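Local coordinates for probable sulfate-binding lipoprotein SubI (Mycobacterium tuberculosis, PDB 6DDN) that probably binds sulfate on the outer side of the cytoplasmic membrane and serves as the carrier component of a transport system, at residues His51-Leu56 with Gln83-Tyr88; Pro103-Asn108 with Ala269-Leu274; Thr143-Ala148 with Asp231-Tyr236; Asn153-Asp158 with Gln251-Pro256. One frame throughout, in Å; residues are numbered along the deposited sequence.

Contact 1: His51-Leu56 with Gln83-Tyr88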
loop_
_atom_site.group_PDB
_atom_site.type_symbol
_atom_site.label_atom_id
_atom_site.label_comp_id
_atom_site.label_asym_id
_atom_site.label_seq_id
_atom_site.Cartn_x
_atom_site.Cartn_y
_atom_site.Cartn_z
ATOM N N HIS A 51 -27.841 -8.852 11.449
ATOM C CA HIS A 51 -27.066 -9.583 12.446
ATOM C C HIS A 51 -26.065 -8.665 13.146
ATOM O O HIS A 51 -26.450 -7.726 13.843
ATOM C CB HIS A 51 -26.339 -10.764 11.796
ATOM C CG HIS A 51 -26.136 -11.930 12.714
ATOM N ND1 HIS A 51 -27.047 -12.280 13.687
ATOM C CD2 HIS A 51 -25.125 -12.826 12.805
ATOM C CE1 HIS A 51 -26.605 -13.342 14.339
ATOM N NE2 HIS A 51 -25.441 -13.693 13.823
ATOM N N THR A 52 -24.780 -8.943 12.949
ATOM C CA THR A 52 -23.692 -8.216 13.586
ATOM C C THR A 52 -23.035 -7.276 12.581
ATOM O O THR A 52 -23.184 -7.425 11.365
ATOM C CB THR A 52 -22.671 -9.203 14.173
ATOM O OG1 THR A 52 -23.354 -10.146 15.009
ATOM C CG2 THR A 52 -21.625 -8.498 15.013
ATOM N N SER A 53 -22.320 -6.282 13.104
ATOM C CA SER A 53 -21.694 -5.243 12.300
ATOM C C SER A 53 -20.241 -5.076 12.722
ATOM O O SER A 53 -19.948 -4.947 13.915
ATOM C CB SER A 53 -22.452 -3.921 12.454
ATOM O OG SER A 53 -21.889 -2.914 11.639
ATOM N N ILE A 54 -19.334 -5.081 11.745
ATOM C CA ILE A 54 -17.913 -4.865 11.986
ATOM C C ILE A 54 -17.439 -3.711 11.113
ATOM O O ILE A 54 -17.962 -3.477 10.019
ATOM C CB ILE A 54 -17.070 -6.131 11.713
ATOM C CG1 ILE A 54 -17.362 -6.682 10.318
ATOM C CG2 ILE A 54 -17.332 -7.186 12.779
ATOM C CD1 ILE A 54 -16.439 -7.807 9.900
ATOM N N THR A 55 -16.437 -2.988 11.605
ATOM C CA THR A 55 -15.906 -1.815 10.927
ATOM C C THR A 55 -14.444 -2.039 10.581
ATOM O O THR A 55 -13.634 -2.358 11.459
ATOM C CB THR A 55 -16.049 -0.561 11.792
ATOM O OG1 THR A 55 -17.438 -0.254 11.958
ATOM C CG2 THR A 55 -15.346 0.617 11.136
ATOM N N LEU A 56 -14.111 -1.868 9.306
ATOM C CA LEU A 56 -12.737 -1.943 8.833
ATOM C C LEU A 56 -12.213 -0.529 8.622
ATOM O O LEU A 56 -12.750 0.218 7.795
ATOM C CB LEU A 56 -12.643 -2.743 7.534
ATOM C CG LEU A 56 -11.275 -2.675 6.849
ATOM C CD1 LEU A 56 -10.215 -3.376 7.683
ATOM C CD2 LEU A 56 -11.343 -3.273 5.463
ATOM N N GLN A 83 -22.420 -7.405 8.433
ATOM C CA GLN A 83 -22.202 -6.284 7.537
ATOM C C GLN A 83 -20.876 -5.608 7.859
ATOM O O GLN A 83 -20.537 -5.396 9.028
ATOM C CB GLN A 83 -23.369 -5.305 7.660
ATOM C CG GLN A 83 -23.112 -3.891 7.191
ATOM C CD GLN A 83 -23.722 -2.873 8.137
ATOM O OE1 GLN A 83 -23.893 -3.141 9.327
ATOM N NE2 GLN A 83 -24.075 -1.707 7.608
ATOM N N VAL A 84 -20.116 -5.288 6.816
ATOM C CA VAL A 84 -18.781 -4.721 6.952
ATOM C C VAL A 84 -18.848 -3.256 6.548
ATOM O O VAL A 84 -19.064 -2.936 5.372
ATOM C CB VAL A 84 -17.749 -5.479 6.103
ATOM C CG1 VAL A 84 -16.373 -4.836 6.244
ATOM C CG2 VAL A 84 -17.705 -6.949 6.499
ATOM N N ILE A 85 -18.662 -2.366 7.517
ATOM C CA ILE A 85 -18.510 -0.941 7.249
ATOM C C ILE A 85 -17.035 -0.659 7.011
ATOM O O ILE A 85 -16.162 -1.273 7.637
ATOM C CB ILE A 85 -19.064 -0.095 8.409
ATOM C CG1 ILE A 85 -20.475 -0.551 8.773
ATOM C CG2 ILE A 85 -19.078 1.383 8.046
ATOM C CD1 ILE A 85 -20.775 -0.429 10.239
ATOM N N THR A 86 -16.749 0.265 6.098
ATOM C CA THR A 86 -15.388 0.548 5.677
ATOM C C THR A 86 -15.054 2.015 5.904
ATOM O O THR A 86 -15.933 2.883 5.881
ATOM C CB THR A 86 -15.184 0.191 4.202
ATOM O OG1 THR A 86 -16.130 0.912 3.403
ATOM C CG2 THR A 86 -15.382 -1.304 3.986
ATOM N N SER A 87 -13.768 2.281 6.130
ATOM C CA SER A 87 -13.274 3.638 6.331
ATOM C C SER A 87 -11.879 3.730 5.734
ATOM O O SER A 87 -10.957 3.059 6.209
ATOM C CB SER A 87 -13.249 4.008 7.815
ATOM O OG SER A 87 -12.734 5.315 8.000
ATOM N N TYR A 88 -11.730 4.556 4.701
ATOM C CA TYR A 88 -10.465 4.722 3.999
ATOM C C TYR A 88 -9.947 6.141 4.181
ATOM O O TYR A 88 -10.721 7.103 4.178
ATOM C CB TYR A 88 -10.614 4.411 2.506
ATOM C CG TYR A 88 -11.315 3.102 2.223
ATOM C CD1 TYR A 88 -10.621 1.898 2.259
ATOM C CD2 TYR A 88 -12.670 3.069 1.925
ATOM C CE1 TYR A 88 -11.261 0.697 2.001
ATOM C CE2 TYR A 88 -13.315 1.876 1.666
ATOM C CZ TYR A 88 -12.609 0.695 1.705
ATOM O OH TYR A 88 -13.259 -0.490 1.447
#

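Contact 2: Pro103-Asn108 with Ala269-Leu274. With SO4 (sulfate ion), chain F; ACT (acetate ion), chain I.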
loop_
_atom_site.group_PDB
_atom_site.type_symbol
_atom_site.label_atom_id
_atom_site.label_comp_id
_atom_site.label_asym_id
_atom_site.label_seq_id
_atom_site.Cartn_x
_atom_site.Cartn_y
_atom_site.Cartn_z
ATOM N N PRO A 103 -13.662 3.980 16.411
ATOM C CA PRO A 103 -14.174 2.606 16.423
ATOM C C PRO A 103 -13.607 1.807 15.261
ATOM O O PRO A 103 -13.594 2.263 14.116
ATOM C CB PRO A 103 -15.691 2.793 16.300
ATOM C CG PRO A 103 -15.851 4.126 15.644
ATOM C CD PRO A 103 -14.726 4.968 16.170
ATOM N N ALA A 104 -13.122 0.610 15.572
ATOM C CA ALA A 104 -12.550 -0.266 14.564
ATOM C C ALA A 104 -12.611 -1.695 15.072
ATOM O O ALA A 104 -12.356 -1.953 16.251
ATOM C CB ALA A 104 -11.102 0.118 14.238
ATOM N N ASP A 105 -12.967 -2.615 14.178
ATOM C CA ASP A 105 -12.869 -4.036 14.460
ATOM C C ASP A 105 -11.734 -4.708 13.703
ATOM O O ASP A 105 -11.251 -5.755 14.145
ATOM C CB ASP A 105 -14.194 -4.739 14.128
ATOM C CG ASP A 105 -15.366 -4.172 14.915
ATOM O OD1 ASP A 105 -15.527 -4.533 16.100
ATOM O OD2 ASP A 105 -16.127 -3.360 14.347
ATOM N N LEU A 106 -11.293 -4.123 12.590
ATOM C CA LEU A 106 -10.139 -4.601 11.846
ATOM C C LEU A 106 -9.373 -3.409 11.299
ATOM O O LEU A 106 -9.960 -2.385 10.937
ATOM C CB LEU A 106 -10.536 -5.516 10.684
ATOM C CG LEU A 106 -11.012 -6.923 11.025
ATOM C CD1 LEU A 106 -12.470 -7.085 10.639
ATOM C CD2 LEU A 106 -10.144 -7.948 10.320
ATOM N N VAL A 107 -8.054 -3.555 11.237
ATOM C CA VAL A 107 -7.180 -2.549 10.654
ATOM C C VAL A 107 -6.496 -3.155 9.441
ATOM O O VAL A 107 -6.124 -4.333 9.452
ATOM C CB VAL A 107 -6.142 -2.028 11.666
ATOM C CG1 VAL A 107 -6.775 -0.976 12.546
ATOM C CG2 VAL A 107 -5.586 -3.171 12.501
ATOM N N ASN A 108 -6.353 -2.351 8.391
ATOM C CA ASN A 108 -5.623 -2.741 7.184
ATOM C C ASN A 108 -4.905 -1.488 6.699
ATOM O O ASN A 108 -5.518 -0.618 6.077
ATOM C CB ASN A 108 -6.555 -3.303 6.119
ATOM C CG ASN A 108 -5.857 -3.513 4.790
ATOM O OD1 ASN A 108 -6.334 -3.069 3.745
ATOM N ND2 ASN A 108 -4.718 -4.191 4.823
ATOM N N ALA A 269 -7.901 -5.540 18.881
ATOM C CA ALA A 269 -8.103 -6.286 20.119
ATOM C C ALA A 269 -9.259 -5.729 20.940
ATOM O O ALA A 269 -9.970 -6.494 21.599
ATOM C CB ALA A 269 -6.817 -6.287 20.944
ATOM N N THR A 270 -9.467 -4.415 20.911
ATOM C CA THR A 270 -10.503 -3.777 21.715
ATOM C C THR A 270 -11.896 -3.904 21.109
ATOM O O THR A 270 -12.806 -3.186 21.537
ATOM C CB THR A 270 -10.169 -2.299 21.920
ATOM O OG1 THR A 270 -10.161 -1.630 20.653
ATOM C CG2 THR A 270 -8.806 -2.158 22.561
ATOM N N SER A 271 -12.090 -4.793 20.141
ATOM C CA SER A 271 -13.370 -4.915 19.463
ATOM C C SER A 271 -14.265 -5.924 20.166
ATOM O O SER A 271 -13.804 -6.964 20.642
ATOM C CB SER A 271 -13.173 -5.333 18.006
ATOM O OG SER A 271 -14.314 -6.028 17.528
ATOM N N THR A 272 -15.558 -5.606 20.217
ATOM C CA THR A 272 -16.569 -6.468 20.807
ATOM C C THR A 272 -17.122 -7.486 19.816
ATOM O O THR A 272 -18.217 -8.018 20.037
ATOM C CB THR A 272 -17.709 -5.621 21.373
ATOM O OG1 THR A 272 -18.450 -5.038 20.292
ATOM C CG2 THR A 272 -17.161 -4.510 22.252
ATOM N N HIS A 273 -16.397 -7.765 18.733
ATOM C CA HIS A 273 -16.880 -8.637 17.667
ATOM C C HIS A 273 -15.766 -9.530 17.152
ATOM O O HIS A 273 -15.691 -9.824 15.955
ATOM C CB HIS A 273 -17.462 -7.829 16.507
ATOM C CG HIS A 273 -18.662 -7.018 16.874
ATOM N ND1 HIS A 273 -19.794 -7.574 17.428
ATOM C CD2 HIS A 273 -18.911 -5.693 16.756
ATOM C CE1 HIS A 273 -20.688 -6.625 17.640
ATOM N NE2 HIS A 273 -20.178 -5.474 17.240
ATOM N N LEU A 274 -14.885 -9.986 18.044
ATOM C CA LEU A 274 -13.719 -10.735 17.594
ATOM C C LEU A 274 -14.098 -12.053 16.936
ATOM O O LEU A 274 -13.278 -12.623 16.212
ATOM C CB LEU A 274 -12.756 -10.977 18.757
ATOM C CG LEU A 274 -12.078 -9.718 19.309
ATOM C CD1 LEU A 274 -10.664 -10.022 19.775
ATOM C CD2 LEU A 274 -12.059 -8.605 18.273
HETATM S S SO4 F . -19.408 -11.609 17.145
HETATM O O1 SO4 F . -19.654 -10.180 17.322
HETATM O O2 SO4 F . -20.642 -12.254 16.708
HETATM O O3 SO4 F . -18.374 -11.803 16.135
HETATM O O4 SO4 F . -18.965 -12.194 18.407
HETATM C C ACT I . -16.427 -1.675 18.931
HETATM O O ACT I . -16.705 -2.906 18.914
HETATM O OXT ACT I . -15.394 -1.092 18.494
HETATM C CH3 ACT I . -17.498 -0.727 19.571
#

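Contact 3: Thr143-Ala148 with Asp231-Tyr236. With SO4 (sulfate ion), chain C.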
loop_
_atom_site.group_PDB
_atom_site.type_symbol
_atom_site.label_atom_id
_atom_site.label_comp_id
_atom_site.label_asym_id
_atom_site.label_seq_id
_atom_site.Cartn_x
_atom_site.Cartn_y
_atom_site.Cartn_z
ATOM N N THR A 143 5.152 1.805 -8.532
ATOM C CA THR A 143 5.099 1.995 -9.972
ATOM C C THR A 143 4.968 3.478 -10.289
ATOM O O THR A 143 4.593 4.287 -9.437
ATOM C CB THR A 143 3.933 1.218 -10.598
ATOM O OG1 THR A 143 4.010 1.298 -12.026
ATOM C CG2 THR A 143 2.605 1.790 -10.132
ATOM N N PHE A 144 5.297 3.827 -11.533
ATOM C CA PHE A 144 5.122 5.184 -12.042
ATOM C C PHE A 144 3.763 5.269 -12.722
ATOM O O PHE A 144 3.560 4.665 -13.777
ATOM C CB PHE A 144 6.212 5.552 -13.046
ATOM C CG PHE A 144 7.601 5.569 -12.480
ATOM C CD1 PHE A 144 7.832 5.929 -11.166
ATOM C CD2 PHE A 144 8.684 5.248 -13.284
ATOM C CE1 PHE A 144 9.119 5.952 -10.659
ATOM C CE2 PHE A 144 9.972 5.268 -12.783
ATOM C CZ PHE A 144 10.191 5.621 -11.469
ATOM N N VAL A 145 2.838 6.020 -12.142
ATOM C CA VAL A 145 1.639 6.376 -12.888
ATOM C C VAL A 145 1.998 7.494 -13.851
ATOM O O VAL A 145 2.678 8.462 -13.488
ATOM C CB VAL A 145 0.484 6.779 -11.955
ATOM C CG1 VAL A 145 -0.749 7.113 -12.779
ATOM C CG2 VAL A 145 0.171 5.652 -11.000
ATOM N N VAL A 146 1.547 7.351 -15.094
ATOM C CA VAL A 146 2.010 8.167 -16.204
ATOM C C VAL A 146 0.801 8.527 -17.053
ATOM O O VAL A 146 -0.230 7.854 -17.022
ATOM C CB VAL A 146 3.077 7.414 -17.032
ATOM C CG1 VAL A 146 2.429 6.522 -18.080
ATOM C CG2 VAL A 146 4.049 8.377 -17.655
ATOM N N ARG A 147 0.923 9.614 -17.805
ATOM C CA ARG A 147 -0.202 9.999 -18.639
ATOM C C ARG A 147 -0.243 9.143 -19.900
ATOM O O ARG A 147 0.765 8.577 -20.332
ATOM C CB ARG A 147 -0.145 11.489 -18.964
ATOM C CG ARG A 147 -0.627 12.290 -17.777
ATOM C CD ARG A 147 -0.464 13.790 -17.898
ATOM N NE ARG A 147 -0.450 14.404 -16.568
ATOM C CZ ARG A 147 -1.454 14.354 -15.691
ATOM N NH1 ARG A 147 -2.592 13.739 -15.985
ATOM N NH2 ARG A 147 -1.323 14.941 -14.510
ATOM N N ALA A 148 -1.442 9.032 -20.470
ATOM C CA ALA A 148 -1.706 8.081 -21.545
ATOM C C ALA A 148 -0.695 8.224 -22.673
ATOM O O ALA A 148 -0.519 9.310 -23.232
ATOM C CB ALA A 148 -3.127 8.278 -22.073
ATOM N N ASP A 231 3.747 15.339 -13.735
ATOM C CA ASP A 231 4.023 14.521 -14.910
ATOM C C ASP A 231 4.092 13.033 -14.609
ATOM O O ASP A 231 3.821 12.219 -15.498
ATOM C CB ASP A 231 5.338 14.959 -15.561
ATOM C CG ASP A 231 5.383 16.446 -15.825
ATOM O OD1 ASP A 231 6.261 17.129 -15.255
ATOM O OD2 ASP A 231 4.530 16.934 -16.595
ATOM N N VAL A 232 4.448 12.653 -13.386
ATOM C CA VAL A 232 4.514 11.253 -12.989
ATOM C C VAL A 232 4.083 11.151 -11.533
ATOM O O VAL A 232 4.537 11.930 -10.688
ATOM C CB VAL A 232 5.925 10.663 -13.189
ATOM C CG1 VAL A 232 6.979 11.600 -12.621
ATOM C CG2 VAL A 232 6.027 9.281 -12.557
ATOM N N LEU A 233 3.194 10.208 -11.246
ATOM C CA LEU A 233 2.701 9.964 -9.899
ATOM C C LEU A 233 3.236 8.622 -9.420
ATOM O O LEU A 233 2.931 7.580 -10.013
ATOM C CB LEU A 233 1.171 9.978 -9.868
ATOM C CG LEU A 233 0.497 9.192 -8.740
ATOM C CD1 LEU A 233 0.596 9.950 -7.427
ATOM C CD2 LEU A 233 -0.952 8.885 -9.082
ATOM N N ILE A 234 4.043 8.648 -8.364
ATOM C CA ILE A 234 4.497 7.415 -7.732
ATOM C C ILE A 234 3.356 6.861 -6.893
ATOM O O ILE A 234 2.793 7.566 -6.049
ATOM C CB ILE A 234 5.750 7.664 -6.879
ATOM C CG1 ILE A 234 6.657 8.700 -7.541
ATOM C CG2 ILE A 234 6.511 6.373 -6.677
ATOM C CD1 ILE A 234 7.988 8.875 -6.836
ATOM N N SER A 235 3.004 5.599 -7.126
ATOM C CA SER A 235 1.787 5.050 -6.545
ATOM C C SER A 235 1.898 3.534 -6.481
ATOM O O SER A 235 2.849 2.937 -6.991
ATOM C CB SER A 235 0.558 5.470 -7.357
ATOM O OG SER A 235 -0.637 5.013 -6.751
ATOM N N TYR A 236 0.910 2.920 -5.834
ATOM C CA TYR A 236 0.797 1.470 -5.851
ATOM C C TYR A 236 0.445 0.990 -7.254
ATOM O O TYR A 236 -0.223 1.685 -8.024
ATOM C CB TYR A 236 -0.284 0.978 -4.882
ATOM C CG TYR A 236 -0.257 1.547 -3.480
ATOM C CD1 TYR A 236 -0.763 2.812 -3.210
ATOM C CD2 TYR A 236 0.229 0.797 -2.418
ATOM C CE1 TYR A 236 -0.756 3.324 -1.927
ATOM C CE2 TYR A 236 0.240 1.301 -1.131
ATOM C CZ TYR A 236 -0.255 2.565 -0.893
ATOM O OH TYR A 236 -0.247 3.069 0.387
HETATM S S SO4 C . -1.950 5.734 1.969
HETATM O O1 SO4 C . -3.067 5.582 2.896
HETATM O O2 SO4 C . -2.234 4.986 0.746
HETATM O O3 SO4 C . -1.764 7.143 1.639
HETATM O O4 SO4 C . -0.734 5.220 2.590
HETATM O O HOH W 1 3.088 11.415 -18.051
#

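Contact 4: Asn153-Asp158 with Gln251-Pro256. With SO4 (sulfate ion), chain G.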
loop_
_atom_site.group_PDB
_atom_site.type_symbol
_atom_site.label_atom_id
_atom_site.label_comp_id
_atom_site.label_asym_id
_atom_site.label_seq_id
_atom_site.Cartn_x
_atom_site.Cartn_y
_atom_site.Cartn_z
ATOM N N ASN A 153 7.966 9.951 -21.821
ATOM C CA ASN A 153 8.854 8.794 -21.912
ATOM C C ASN A 153 9.564 8.538 -20.580
ATOM O O ASN A 153 10.792 8.578 -20.474
ATOM C CB ASN A 153 9.859 8.980 -23.055
ATOM C CG ASN A 153 10.652 7.726 -23.347
ATOM O OD1 ASN A 153 10.114 6.619 -23.330
ATOM N ND2 ASN A 153 11.941 7.893 -23.619
ATOM N N ILE A 154 8.758 8.281 -19.555
ATOM C CA ILE A 154 9.269 7.970 -18.225
ATOM C C ILE A 154 9.395 6.456 -18.104
ATOM O O ILE A 154 8.403 5.731 -18.236
ATOM C CB ILE A 154 8.353 8.538 -17.130
ATOM C CG1 ILE A 154 8.002 9.996 -17.430
ATOM C CG2 ILE A 154 9.010 8.413 -15.770
ATOM C CD1 ILE A 154 9.174 10.944 -17.298
ATOM N N ARG A 155 10.617 5.978 -17.858
ATOM C CA ARG A 155 10.876 4.545 -17.761
ATOM C C ARG A 155 11.676 4.126 -16.535
ATOM O O ARG A 155 11.676 2.931 -16.211
ATOM C CB ARG A 155 11.617 4.039 -19.010
ATOM C CG ARG A 155 10.984 4.418 -20.342
ATOM C CD ARG A 155 9.868 3.466 -20.743
ATOM N NE ARG A 155 9.053 4.026 -21.820
ATOM C CZ ARG A 155 7.846 3.584 -22.161
ATOM N NH1 ARG A 155 7.300 2.564 -21.512
ATOM N NH2 ARG A 155 7.185 4.160 -23.156
ATOM N N ASP A 156 12.357 5.040 -15.849
ATOM C CA ASP A 156 13.229 4.639 -14.752
ATOM C C ASP A 156 13.372 5.792 -13.765
ATOM O O ASP A 156 12.895 6.904 -14.002
ATOM C CB ASP A 156 14.585 4.148 -15.283
ATOM C CG ASP A 156 15.432 5.252 -15.901
ATOM O OD1 ASP A 156 16.532 4.928 -16.394
ATOM O OD2 ASP A 156 15.022 6.431 -15.910
ATOM N N TRP A 157 14.046 5.506 -12.647
ATOM C CA TRP A 157 14.139 6.485 -11.569
ATOM C C TRP A 157 14.915 7.725 -11.988
ATOM O O TRP A 157 14.616 8.828 -11.519
ATOM C CB TRP A 157 14.776 5.847 -10.337
ATOM C CG TRP A 157 13.838 4.934 -9.619
ATOM C CD1 TRP A 157 13.917 3.578 -9.540
ATOM C CD2 TRP A 157 12.665 5.310 -8.890
ATOM N NE1 TRP A 157 12.871 3.082 -8.805
ATOM C CE2 TRP A 157 12.087 4.127 -8.394
ATOM C CE3 TRP A 157 12.050 6.533 -8.607
ATOM C CZ2 TRP A 157 10.923 4.129 -7.631
ATOM C CZ3 TRP A 157 10.894 6.534 -7.846
ATOM C CH2 TRP A 157 10.342 5.339 -7.368
ATOM N N ASP A 158 15.910 7.569 -12.865
ATOM C CA ASP A 158 16.633 8.733 -13.365
ATOM C C ASP A 158 15.717 9.671 -14.139
ATOM O O ASP A 158 15.971 10.879 -14.196
ATOM C CB ASP A 158 17.805 8.291 -14.243
ATOM C CG ASP A 158 19.015 7.873 -13.433
ATOM O OD1 ASP A 158 19.101 8.260 -12.248
ATOM O OD2 ASP A 158 19.882 7.160 -13.983
ATOM N N GLN A 251 -1.586 5.521 -17.754
ATOM C CA GLN A 251 -1.027 4.177 -17.734
ATOM C C GLN A 251 0.101 4.160 -16.710
ATOM O O GLN A 251 0.347 5.152 -16.016
ATOM C CB GLN A 251 -0.554 3.735 -19.124
ATOM C CG GLN A 251 -0.040 4.851 -20.010
ATOM C CD GLN A 251 0.038 4.442 -21.468
ATOM O OE1 GLN A 251 -0.983 4.326 -22.147
ATOM N NE2 GLN A 251 1.252 4.214 -21.957
ATOM N N HIS A 252 0.787 3.024 -16.594
ATOM C CA HIS A 252 1.855 2.920 -15.613
ATOM C C HIS A 252 3.007 2.081 -16.145
ATOM O O HIS A 252 2.799 1.092 -16.852
ATOM C CB HIS A 252 1.350 2.337 -14.283
ATOM C CG HIS A 252 0.946 0.898 -14.358
ATOM N ND1 HIS A 252 -0.291 0.494 -14.814
ATOM C CD2 HIS A 252 1.610 -0.234 -14.023
ATOM C CE1 HIS A 252 -0.368 -0.824 -14.762
ATOM N NE2 HIS A 252 0.773 -1.289 -14.287
ATOM N N VAL A 253 4.222 2.504 -15.804
ATOM C CA VAL A 253 5.447 1.765 -16.075
ATOM C C VAL A 253 6.145 1.529 -14.745
ATOM O O VAL A 253 6.319 2.467 -13.958
ATOM C CB VAL A 253 6.377 2.519 -17.043
ATOM C CG1 VAL A 253 7.373 1.561 -17.682
ATOM C CG2 VAL A 253 5.570 3.254 -18.101
ATOM N N THR A 254 6.529 0.290 -14.493
ATOM C CA THR A 254 7.287 0.011 -13.279
ATOM C C THR A 254 8.777 0.151 -13.563
ATOM O O THR A 254 9.270 -0.434 -14.534
ATOM C CB THR A 254 6.988 -1.388 -12.764
ATOM O OG1 THR A 254 5.569 -1.580 -12.711
ATOM C CG2 THR A 254 7.563 -1.577 -11.372
ATOM N N PRO A 255 9.516 0.918 -12.762
ATOM C CA PRO A 255 10.950 1.036 -12.999
ATOM C C PRO A 255 11.618 -0.316 -12.871
ATOM O O PRO A 255 11.098 -1.222 -12.191
ATOM C CB PRO A 255 11.411 2.004 -11.898
ATOM C CG PRO A 255 10.372 1.896 -10.836
ATOM C CD PRO A 255 9.085 1.654 -11.563
ATOM N N PRO A 256 12.765 -0.512 -13.531
ATOM C CA PRO A 256 13.443 -1.818 -13.447
ATOM C C PRO A 256 13.704 -2.267 -12.020
ATOM O O PRO A 256 13.535 -3.451 -11.706
ATOM C CB PRO A 256 14.744 -1.580 -14.223
ATOM C CG PRO A 256 14.416 -0.473 -15.168
ATOM C CD PRO A 256 13.465 0.420 -14.429
HETATM S S SO4 G . 16.127 1.945 -11.978
HETATM O O1 SO4 G . 15.291 1.456 -10.891
HETATM O O2 SO4 G . 15.417 3.014 -12.665
HETATM O O3 SO4 G . 17.383 2.465 -11.447
HETATM O O4 SO4 G . 16.396 0.847 -12.901
#

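Contact 1: His51-Leu56 with Gln83-Tyr88
Ser53 to Leu56 pair in parallel with Gln83 to Thr86, the strand axes approaching to 4.6 Å at 22°. Backbone groups satisfy one another along the seam: Gln83 N gives to Thr52 O, Gln83 O receives Ile54 N at 3.0 Å with an N-H...O angle of 170°, and Ile85 N gives to Ile54 O. Ile85 O is then gripped by Leu56 N at 2.7 Å. The last bond, Ser87 N to Leu56 O, is weak and bent. Among side chains, Ser53 OG donates to Gln83 OE1 at 3.1 Å, arriving from above the amide plane. Ser53 OG, anti to the backbone N (chi1 -178°), also lies 3.1 Å from Ile85 CD1, a tight fit on the face shared with Thr55. On the reverse face Ile54 CD1 packs on Val84 CG2 at 3.7 Å. Ser87 OG bonds to Lys102 and Gln94 instead. These strands bracket helix 63-74 in a beta-alpha-beta unit; that helix covers Leu56 and Val84 through Trp66 and Ile70, helix 274-284 covers Ile54 and Val84 through Phe280, and strand 106-108 lies along the other edge of strand 53-58.

Contact 2: Pro103-Asn108 with Ala269-Leu274
Asp105 and Ser271 make a small, partly buried polar contact between two loops, one leading into strand 106-108 and the other joining strand 257-267 to helix 274-284. Ser271 OG donates to Asp105 OD1; the modelled separation of 2.4 Å between these atoms is very short and its exact value doubtful. The second carboxylate oxygen, OD2, accepts from Thr55 N in the adjoining strand, so two separate parts of the chain hold the group. Asp105 CG lies beside its own backbone N (chi1 -59°), which turns the carboxylate toward Ser271. Ser271 OG in turn accepts from His273 N at 3.0 Å, an ST turn; His273 itself occupies the N-cap position of helix 274-284. The His273 ring brings CD2 to 3.6 Å from Asp105 OD1, which sits at its edge. Elsewhere on the rim, His273 ND1 donates to sulfate O1 at 2.6 Å, with that oxygen in the ring plane. Ala276 N binds the same sulfate near the helix start. An acetate oxygen, like the sulfate probably from the crystallisation liquor, takes the N-H of Thr272 at 174° and also accepts from Thr272 OG1 at 3.1 Å.

Contact 3: Thr143-Ala148 with Asp231-Tyr236
Thr143 and Val145 form hydrogen-bonded pairs with Ser235 and Leu233 in an antiparallel, strongly twisted part of the mixed sheet, where the strand directions differ by 141°. Backbone bonds come in two reciprocal sets. Thr143 N reaches Ser235 O at 3.0 Å and Ser235 N returns to Thr143 O. Val145 N meets Leu233 O at 2.6 Å, and Leu233 N answers to Val145 O. Beyond this, a water accepts from Arg147 N and donates to Asp231 O, bridging the two chain segments where direct bonds stop.

Apolar contacts form on both faces. Val145 CB lies 3.8 Å from Leu233 CD2, the two side chains running alongside each other, with Phe225 of helix 218-227 covering them. On the opposite face Val232 CG2 approaches Phe144 CB to 3.8 Å.

At the end of the strand, Tyr236 is also the N-cap residue of helix 237-245. The sulfate beside it is also bound by Ser175, Ser177, Gly218 and Ala60, consistent with a ligand pocket. Tyr236 OH, also bonded to Ser110 OG, donates to sulfate O2 at 2.8 Å.

Contact 4: Asn153-Asp158 with Gln251-Pro256
Trp157 and Pro255 carry the apolar part of this contact between the loop after strand 138-147 and the chain leaving strand 250-253. Pro255 CB sits over one face of the indole, 4.0 Å from the centroid of its five-membered ring and 29° off the normal, a CH-pi contact. Pro255 CG presses toward the ring's nitrogen side, 3.4 Å from Trp157 NE1. That nitrogen bonds to Gln257 O, while Phe144 meets the indole edge-to-face and helix 177-190 packs against it.

Val253 makes van der Waals contact with polar groups: Val253 CG2 lies 3.8 Å from Ile154 O. Arg155 NH1 approaches the same methyl obliquely. The guanidinium is steered by its own loop: Arg155 NE donates to Asn153 OD1 at 3.2 Å, the acceptor lying in the guanidinium plane, and a bend at chi2 (-83°) folds the chain toward Val253.

Polar contacts run beside the interface. Trp157 N donates to a sulfate oxygen, O2, at 2.8 Å, and Gln257 N holds the same ion, probably from the crystallisation liquor. Asp156 OD2 accepts from Asp159 N within the loop.

No direct hydrogen bond joins the two segments. Pro255 and Pro256 have no N-H to offer Arg155 O, which instead lies 3.6 Å from Pro256 CD; cohesion between the segments therefore rests on van der Waals and CH-pi contact.

Overall arrangement
From the N terminus, contact 1 closes first, bringing strand 83-88 back beside strand 53-58 across one helix. Contact 2 opens at 103-108 and closes only at 269-274, so its long loop encloses both contacts 3 and 4. These two cross: their first segments, 143-148 and 153-158, are followed in the same order by 231-236 and 251-256. Contacts 1 and 2 touch, with centres about 10 Å apart and neighbouring strands 53-58 and 106-108. Contacts 3 and 4 touch through strands 138-147 and 250-253, their centres about 8 Å apart. The pairs lie on opposite sides of the chain's centre, consistent with the two lobes of a solute-binding protein.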